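Local atomic coordinates of UDP-N-acetylglucosamine--peptide N-acetylglucosaminyltransferase stabilizing protein GtfB (Streptococcus gordonii, PDB entry 5E9T), a protein that partners the glycosyltransferase GtfA in a heterotetramer that attaches the first GlcNAc to the serine-rich adhesin GspB, acting as its substrate-binding subunit. Residues S18-Y24 with Y437-Q442. Numbering follows the deposited sequence.
Sequences SLLAAGY and YQETLQ
S18 lies beside the phenol end of Y437, its backbone carbonyl carbon over one face of the ring. Its small CB fits close to the ring, while OG lies beside the backbone N (chi1 -70°) and hydrogen-bonds H275 N and D14 O; the Y437 hydroxyl makes a weak hydrogen bond to G273 O. The next residue, branched L19, serves two neighbours: CD2 meets the edge of the Y437 ring, 3.6 Å from CE2, and reaches L441 CD1 at 4.1 Å. A22 marks the nearest backbone approach, 6.2 Å from its CA to Q438 CA, and a methyl group suits this close approach; its CB lies 3.7 Å from Y437 CB. G23, with phi 93°, tolerates the turn as the C-prime residue of a Schellman motif, in which Y24 N bonds L19 O and G23 N bonds L20 O. Past this helix end the chain turns, and Y24 reaches across, its long side chain bringing CE2 to L441 CD1 at an oblique angle while A22 O sits over the ring centre. The contact joins the C-terminal end of helix 10-21 to the last helix, 434-442, beside the parallel sheet, where L19 packs on F219 and L441 on I217 of strand 216-219.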
# COMPACT_ATOMS: atom_id res chain seq x y z
N SER B 18 -18.68 16.05 -46.07
CA SER B 18 -19.54 16.79 -46.98
C SER B 18 -18.73 17.73 -47.86
O SER B 18 -18.76 17.64 -49.09
CB SER B 18 -20.59 17.57 -46.19
OG SER B 18 -21.54 16.71 -45.59
N LEU B 19 -17.97 18.63 -47.22
CA LEU B 19 -17.15 19.59 -47.96
C LEU B 19 -16.28 18.89 -48.99
O LEU B 19 -16.16 19.35 -50.13
CB LEU B 19 -16.28 20.41 -47.00
CG LEU B 19 -16.99 21.24 -45.93
CD1 LEU B 19 -15.99 21.78 -44.91
CD2 LEU B 19 -17.78 22.38 -46.56
N LEU B 20 -15.67 17.76 -48.61
CA LEU B 20 -14.83 17.02 -49.55
C LEU B 20 -15.63 16.53 -50.75
O LEU B 20 -15.13 16.52 -51.88
CB LEU B 20 -14.16 15.85 -48.84
CG LEU B 20 -13.37 14.90 -49.74
CD1 LEU B 20 -11.96 14.70 -49.21
CD2 LEU B 20 -14.08 13.57 -49.89
N ALA B 21 -16.89 16.12 -50.52
CA ALA B 21 -17.73 15.68 -51.63
C ALA B 21 -17.97 16.82 -52.62
O ALA B 21 -17.98 16.61 -53.83
CB ALA B 21 -19.05 15.14 -51.11
N ALA B 22 -18.11 18.04 -52.11
CA ALA B 22 -18.44 19.21 -52.90
C ALA B 22 -17.21 19.87 -53.52
O ALA B 22 -17.30 21.01 -54.00
CB ALA B 22 -19.22 20.23 -52.06
N GLY B 23 -16.05 19.21 -53.45
CA GLY B 23 -14.87 19.67 -54.16
C GLY B 23 -13.95 20.56 -53.35
O GLY B 23 -13.25 21.40 -53.92
N TYR B 24 -14.00 20.46 -52.02
CA TYR B 24 -13.30 21.34 -51.11
C TYR B 24 -12.00 20.76 -50.55
O TYR B 24 -11.59 21.17 -49.46
CB TYR B 24 -14.25 21.80 -50.01
CG TYR B 24 -15.21 22.79 -50.63
CD1 TYR B 24 -14.76 23.67 -51.60
CD2 TYR B 24 -16.55 22.81 -50.29
CE1 TYR B 24 -15.60 24.57 -52.21
CE2 TYR B 24 -17.41 23.72 -50.89
CZ TYR B 24 -16.93 24.59 -51.85
OH TYR B 24 -17.79 25.49 -52.45
N TYR B 437 -24.37 22.30 -51.12
CA TYR B 437 -23.11 22.93 -50.74
C TYR B 437 -22.62 23.86 -51.84
O TYR B 437 -22.32 25.04 -51.59
CB TYR B 437 -22.05 21.88 -50.43
CG TYR B 437 -22.09 21.33 -49.03
CD1 TYR B 437 -23.08 20.44 -48.64
CD2 TYR B 437 -21.14 21.71 -48.09
CE1 TYR B 437 -23.11 19.93 -47.36
CE2 TYR B 437 -21.17 21.22 -46.80
CZ TYR B 437 -22.16 20.33 -46.44
OH TYR B 437 -22.21 19.84 -45.16
N GLN B 438 -22.53 23.34 -53.06
CA GLN B 438 -22.00 24.11 -54.19
C GLN B 438 -22.71 25.45 -54.33
O GLN B 438 -22.07 26.49 -54.55
CB GLN B 438 -22.14 23.30 -55.48
CG GLN B 438 -21.52 21.91 -55.42
CD GLN B 438 -20.05 21.89 -55.79
OE1 GLN B 438 -19.29 22.78 -55.40
NE2 GLN B 438 -19.65 20.88 -56.55
N GLU B 439 -24.04 25.46 -54.22
CA GLU B 439 -24.79 26.70 -54.31
C GLU B 439 -24.49 27.60 -53.13
O GLU B 439 -24.11 28.76 -53.28
CB GLU B 439 -26.29 26.41 -54.37
CG GLU B 439 -26.66 25.20 -55.20
CD GLU B 439 -28.14 25.18 -55.56
OE1 GLU B 439 -28.93 25.85 -54.88
OE2 GLU B 439 -28.50 24.49 -56.52
N THR B 440 -24.59 27.04 -51.93
CA THR B 440 -24.59 27.80 -50.70
C THR B 440 -23.24 28.43 -50.39
O THR B 440 -23.17 29.27 -49.49
CB THR B 440 -25.02 26.87 -49.59
OG1 THR B 440 -26.02 25.98 -50.10
CG2 THR B 440 -25.63 27.64 -48.58
N LEU B 441 -22.19 28.09 -51.13
CA LEU B 441 -20.83 28.40 -50.72
C LEU B 441 -20.12 29.34 -51.68
O LEU B 441 -19.62 30.38 -51.24
CB LEU B 441 -20.05 27.10 -50.51
CG LEU B 441 -20.43 26.53 -49.13
CD1 LEU B 441 -19.64 25.29 -48.80
CD2 LEU B 441 -20.26 27.59 -48.04
N GLN B 442 -20.02 29.01 -52.97
CA GLN B 442 -19.20 29.81 -53.89
C GLN B 442 -19.59 31.29 -53.92
O GLN B 442 -18.81 32.10 -54.43
CB GLN B 442 -19.27 29.24 -55.31
CG GLN B 442 -18.08 28.35 -55.67
CD GLN B 442 -16.74 29.07 -55.58
OE1 GLN B 442 -16.68 30.30 -55.53
NE2 GLN B 442 -15.66 28.29 -55.56